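Local coordinates for protein N-glycosylase/DNA lyase (Methanocaldococcus jannaschii, PDB 3FHF) that belongs to the helix-hairpin-helix superfamily of DNA glycosylases, a largely helical family of DNA-repair proteins, and is named as a combined N-glycosylase and DNA lyase, at residues F45-F50 against R64-I69; T54-A59 against R94-Y99. All coordinates share one frame; numbering follows the deposited sequence.

Contact 1. Residues F45-F50 against R64-I69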
# COMPACT_ATOMS: atom_id res chain seq x y z
N PHE A 45 -4.59 8.40 -10.75
CA PHE A 45 -5.87 8.46 -10.05
C PHE A 45 -6.51 7.08 -9.93
O PHE A 45 -7.19 6.78 -8.94
CB PHE A 45 -6.86 9.39 -10.77
CG PHE A 45 -8.12 9.65 -9.98
CD1 PHE A 45 -8.08 10.42 -8.83
CD2 PHE A 45 -9.32 9.05 -10.35
CE1 PHE A 45 -9.23 10.60 -8.04
CE2 PHE A 45 -10.47 9.22 -9.57
CZ PHE A 45 -10.42 10.00 -8.41
N LYS A 46 -6.31 6.24 -10.95
CA LYS A 46 -6.85 4.88 -10.92
C LYS A 46 -6.18 4.08 -9.81
O LYS A 46 -6.81 3.23 -9.19
CB LYS A 46 -6.62 4.16 -12.25
CG LYS A 46 -7.72 4.33 -13.30
CD LYS A 46 -7.70 5.71 -13.92
CE LYS A 46 -8.46 5.72 -15.23
NZ LYS A 46 -8.36 7.02 -15.94
N GLU A 47 -4.89 4.31 -9.58
CA GLU A 47 -4.18 3.59 -8.53
C GLU A 47 -4.64 4.08 -7.17
O GLU A 47 -4.66 3.31 -6.20
CB GLU A 47 -2.67 3.78 -8.65
CG GLU A 47 -2.05 2.96 -9.75
CD GLU A 47 -2.30 1.47 -9.58
OE1 GLU A 47 -1.83 0.89 -8.58
OE2 GLU A 47 -2.97 0.89 -10.45
N LEU A 48 -5.00 5.35 -7.09
CA LEU A 48 -5.48 5.91 -5.83
C LEU A 48 -6.80 5.22 -5.48
O LEU A 48 -7.07 4.92 -4.32
CB LEU A 48 -5.70 7.41 -5.96
CG LEU A 48 -6.23 8.11 -4.70
CD1 LEU A 48 -5.16 8.09 -3.61
CD2 LEU A 48 -6.60 9.54 -5.04
N CYS A 49 -7.61 4.97 -6.51
CA CYS A 49 -8.89 4.32 -6.32
C CYS A 49 -8.70 2.86 -5.94
O CYS A 49 -9.48 2.31 -5.16
CB CYS A 49 -9.74 4.44 -7.59
SG CYS A 49 -10.27 6.14 -7.89
N PHE A 50 -7.67 2.23 -6.49
CA PHE A 50 -7.36 0.85 -6.17
C PHE A 50 -7.11 0.77 -4.66
O PHE A 50 -7.60 -0.14 -3.98
CB PHE A 50 -6.08 0.39 -6.89
CG PHE A 50 -5.49 -0.88 -6.33
CD1 PHE A 50 -6.07 -2.11 -6.59
CD2 PHE A 50 -4.37 -0.83 -5.50
CE1 PHE A 50 -5.54 -3.28 -6.04
CE2 PHE A 50 -3.83 -1.99 -4.94
CZ PHE A 50 -4.42 -3.22 -5.21
N ARG A 64 -8.99 -6.54 -10.49
CA ARG A 64 -10.04 -6.82 -11.46
C ARG A 64 -11.08 -5.70 -11.51
O ARG A 64 -11.62 -5.40 -12.57
CB ARG A 64 -10.73 -8.17 -11.18
CG ARG A 64 -11.68 -8.19 -10.01
CD ARG A 64 -12.68 -9.35 -10.15
NE ARG A 64 -13.63 -9.40 -9.05
CZ ARG A 64 -13.33 -9.83 -7.83
NH1 ARG A 64 -12.11 -10.27 -7.55
NH2 ARG A 64 -14.26 -9.82 -6.88
N ILE A 65 -11.36 -5.08 -10.37
CA ILE A 65 -12.32 -3.98 -10.36
C ILE A 65 -11.71 -2.86 -11.18
O ILE A 65 -12.41 -2.14 -11.89
CB ILE A 65 -12.62 -3.48 -8.92
CG1 ILE A 65 -13.53 -4.47 -8.21
CG2 ILE A 65 -13.28 -2.10 -8.97
CD1 ILE A 65 -14.03 -4.00 -6.86
N GLN A 66 -10.38 -2.73 -11.10
CA GLN A 66 -9.66 -1.71 -11.86
C GLN A 66 -9.84 -1.95 -13.35
O GLN A 66 -10.30 -1.07 -14.07
CB GLN A 66 -8.16 -1.75 -11.54
CG GLN A 66 -7.70 -0.82 -10.44
CD GLN A 66 -6.18 -0.67 -10.43
OE1 GLN A 66 -5.45 -1.63 -10.22
NE2 GLN A 66 -5.71 0.55 -10.67
N LYS A 67 -9.46 -3.14 -13.80
CA LYS A 67 -9.56 -3.49 -15.21
C LYS A 67 -11.00 -3.38 -15.72
O LYS A 67 -11.23 -2.94 -16.84
CB LYS A 67 -9.04 -4.91 -15.42
CG LYS A 67 -7.58 -5.08 -15.03
CD LYS A 67 -7.11 -6.52 -15.18
CE LYS A 67 -5.65 -6.66 -14.77
NZ LYS A 67 -5.17 -8.07 -14.82
N GLU A 68 -11.95 -3.76 -14.88
CA GLU A 68 -13.37 -3.70 -15.25
C GLU A 68 -13.85 -2.27 -15.44
O GLU A 68 -14.37 -1.92 -16.50
CB GLU A 68 -14.22 -4.37 -14.17
CG GLU A 68 -14.15 -5.89 -14.15
CD GLU A 68 -14.98 -6.53 -15.25
OE1 GLU A 68 -16.21 -6.33 -15.26
OE2 GLU A 68 -14.40 -7.25 -16.09
N ILE A 69 -13.66 -1.44 -14.42
CA ILE A 69 -14.09 -0.04 -14.46
C ILE A 69 -13.17 0.89 -15.23
O ILE A 69 -13.60 1.57 -16.16
CB ILE A 69 -14.29 0.50 -13.02
CG1 ILE A 69 -15.46 -0.25 -12.36
CG2 ILE A 69 -14.56 2.00 -13.04
CD1 ILE A 69 -15.76 0.18 -10.94
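Q66 reaches from helix 59-69 to helix 41-54 and inserts its amide among K46, E47 and F50, carrying nearly the whole contact. The two helices run roughly antiparallel, at 137°, and the axes of the short segments stay 10.2 Å apart, so the joint depends on one long side chain and not on side chains meshing along the two helices. Beyond CG the Q66 chain is extended, which takes the amide across the gap. Q66 NE2 gives a nearly straight hydrogen bond to E47 OE2 at 2.8 Å. The acceptor lies in the amide plane, but the donor approaches from above the carboxylate plane, with the two flat groups turned 56° apart. E47 starts out from its helix pointing away from Q66; with CG beside the backbone N (chi1 -76°) and a further bend at chi2, the carboxylate curls round to meet it. Q66 NE2 also makes a weak, bent bond to K46 O, 3.3 Å away, an oxygen that already accepts the helical bond from F50 N.

The non-polar packing lies at F50, where F50 CB is 3.7 Å from Q66 CD and the ring's CD1 lies 3.7 Å from Q66 OE1. E47 and F50 are buried, and K214, the last residue of the chain, joins here: its NZ makes a salt bridge to E47 OE2 and a hydrogen bond to Q66 OE1, and K214 has a cation-pi contact with the F50 ring. The other side is looser. K46 offers little beyond its CB and carbonyl, its chain leads away from helix 59-69, and Q66 itself remains partly exposed. With a carboxylate at NE2 and an ammonium at OE1, the amide is bound at both ends; this fixes which way round it sits and would probably enhance its polarisation.

Contact 2. Residues T54-A59 against R94-Y99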
# COMPACT_ATOMS: atom_id res chain seq x y z
N THR A 54 -9.02 -1.22 -1.49
CA THR A 54 -8.31 -2.29 -0.79
C THR A 54 -8.88 -2.74 0.56
O THR A 54 -9.00 -3.94 0.81
CB THR A 54 -6.82 -1.91 -0.58
OG1 THR A 54 -6.16 -1.86 -1.85
CG2 THR A 54 -6.11 -2.94 0.30
N ALA A 55 -9.20 -1.79 1.43
CA ALA A 55 -9.74 -2.11 2.75
C ALA A 55 -10.93 -3.06 2.69
O ALA A 55 -11.90 -2.81 1.98
CB ALA A 55 -10.13 -0.83 3.47
N ASN A 56 -10.84 -4.15 3.45
CA ASN A 56 -11.90 -5.15 3.50
C ASN A 56 -12.10 -5.81 2.15
O ASN A 56 -13.22 -6.19 1.79
CB ASN A 56 -13.22 -4.50 3.94
CG ASN A 56 -13.09 -3.75 5.25
OD1 ASN A 56 -12.85 -4.35 6.30
ND2 ASN A 56 -13.25 -2.43 5.19
N PHE A 57 -11.02 -5.96 1.39
CA PHE A 57 -11.12 -6.56 0.07
C PHE A 57 -9.85 -7.34 -0.26
O PHE A 57 -9.06 -7.68 0.63
CB PHE A 57 -11.35 -5.45 -0.96
CG PHE A 57 -12.08 -5.91 -2.20
CD1 PHE A 57 -13.28 -6.61 -2.10
CD2 PHE A 57 -11.59 -5.60 -3.46
CE1 PHE A 57 -13.97 -7.01 -3.24
CE2 PHE A 57 -12.28 -5.99 -4.61
CZ PHE A 57 -13.47 -6.69 -4.50
N THR A 58 -9.65 -7.63 -1.54
CA THR A 58 -8.48 -8.38 -1.98
C THR A 58 -7.75 -7.61 -3.08
O THR A 58 -8.38 -6.94 -3.90
CB THR A 58 -8.89 -9.76 -2.52
OG1 THR A 58 -9.26 -10.61 -1.42
CG2 THR A 58 -7.76 -10.41 -3.28
N ALA A 59 -6.42 -7.69 -3.07
CA ALA A 59 -5.62 -7.01 -4.08
C ALA A 59 -6.04 -7.53 -5.44
O ALA A 59 -6.19 -6.77 -6.40
CB ALA A 59 -4.14 -7.29 -3.85
N ARG A 94 -21.16 1.49 -1.30
CA ARG A 94 -21.70 2.82 -1.05
C ARG A 94 -20.64 3.83 -0.58
O ARG A 94 -20.46 4.87 -1.21
CB ARG A 94 -22.83 2.73 -0.03
CG ARG A 94 -23.55 4.04 0.24
CD ARG A 94 -24.81 3.80 1.07
NE ARG A 94 -24.53 3.03 2.27
CZ ARG A 94 -23.76 3.46 3.27
NH1 ARG A 94 -23.20 4.66 3.22
NH2 ARG A 94 -23.55 2.69 4.33
N LYS A 95 -19.95 3.52 0.51
CA LYS A 95 -18.92 4.42 1.03
C LYS A 95 -17.77 4.65 0.06
O LYS A 95 -17.34 5.78 -0.16
CB LYS A 95 -18.34 3.88 2.34
CG LYS A 95 -19.23 4.02 3.56
CD LYS A 95 -18.50 3.50 4.79
CE LYS A 95 -19.36 3.57 6.03
NZ LYS A 95 -18.64 3.02 7.21
N ARG A 96 -17.26 3.56 -0.53
CA ARG A 96 -16.14 3.67 -1.46
C ARG A 96 -16.49 4.49 -2.70
O ARG A 96 -15.66 5.26 -3.19
CB ARG A 96 -15.65 2.27 -1.87
CG ARG A 96 -15.27 1.38 -0.68
CD ARG A 96 -14.29 2.08 0.27
NE ARG A 96 -14.22 1.38 1.55
CZ ARG A 96 -13.55 0.25 1.76
NH1 ARG A 96 -12.88 -0.32 0.77
NH2 ARG A 96 -13.60 -0.33 2.96
N ALA A 97 -17.72 4.34 -3.19
CA ALA A 97 -18.16 5.10 -4.36
C ALA A 97 -18.15 6.60 -4.04
O ALA A 97 -17.81 7.43 -4.88
CB ALA A 97 -19.56 4.66 -4.77
N GLU A 98 -18.55 6.93 -2.82
CA GLU A 98 -18.57 8.32 -2.39
C GLU A 98 -17.15 8.88 -2.26
O GLU A 98 -16.86 9.97 -2.76
CB GLU A 98 -19.31 8.46 -1.06
CG GLU A 98 -19.09 9.79 -0.37
CD GLU A 98 -19.86 9.92 0.92
OE1 GLU A 98 -19.97 8.92 1.67
OE2 GLU A 98 -20.36 11.03 1.20
N TYR A 99 -16.27 8.14 -1.60
CA TYR A 99 -14.89 8.58 -1.44
C TYR A 99 -14.24 8.87 -2.79
O TYR A 99 -13.59 9.90 -2.99
CB TYR A 99 -14.05 7.52 -0.72
CG TYR A 99 -14.48 7.19 0.69
CD1 TYR A 99 -15.08 8.15 1.51
CD2 TYR A 99 -14.23 5.93 1.23
CE1 TYR A 99 -15.43 7.85 2.83
CE2 TYR A 99 -14.57 5.63 2.55
CZ TYR A 99 -15.17 6.59 3.34
OH TYR A 99 -15.50 6.28 4.63
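R96 extends from helix 93-103 to the short connection between helices 41-54 and 59-69 and grips A55 O with both terminal nitrogens of its guanidinium. R96 NH1 makes the shorter hydrogen bond, 2.9 Å to A55 O, and lies in the carbonyl plane on a lone pair. R96 NH2 bonds to A55 O at 3.2 Å from above that plane. The oxygen lies close to the guanidinium plane in both cases, so the group meets it end-on, forking over a single acceptor.

The conformation of R96 explains its reach. CG stands anti to the carbonyl carbon (chi1 -55°), and the chain bends at chi2, runs straight at chi3 and turns again at chi4, which sets the guanidinium plane against the turn. The R96 side chain also touches I52 and L53 of helix 41-54 and H90, and it is buried, whereas N56 beside its end is exposed. The A55 methyl also comes close, with A55 CB 3.5 Å from R96 NH2. Beyond it the N56 side chain, whose CG is beside its own backbone N, runs at about a right angle to R96 and lies at the guanidinium edge, the amide and guanidinium planes 36° apart.

The acceptor belongs to a type II beta turn from T54 to F57, closed by a weak bond between F57 N and T54 O. N56 has the positive phi (64°) required at the third position of such a turn, and the A55 carbonyl in its central peptide is left pointing toward helix 93-103. The two N-H groups of a probably charged guanidinium thus bind one neutral backbone oxygen, which would help hold the central peptide of the turn in place.

Overall arrangement
Both contacts start from helix 41-54 or its end and lie on the same side of the molecule, with centres 11 Å apart. Contact 1 joins that helix to helix 59-69, whereas contact 2 ties the turn connecting those two helices to helix 93-103. Each is only partly buried and relies on one long polar side chain, but contact 1 meets a buried acid and an aromatic ring, while contact 2 grips a backbone carbonyl, with an exposed residue at its margin. They touch through packing: F57 of the turn lies against I65 and R64, with F57 CE2 3.5 Å from I65 CD1, and the F50 ring approaches the backbone of A59.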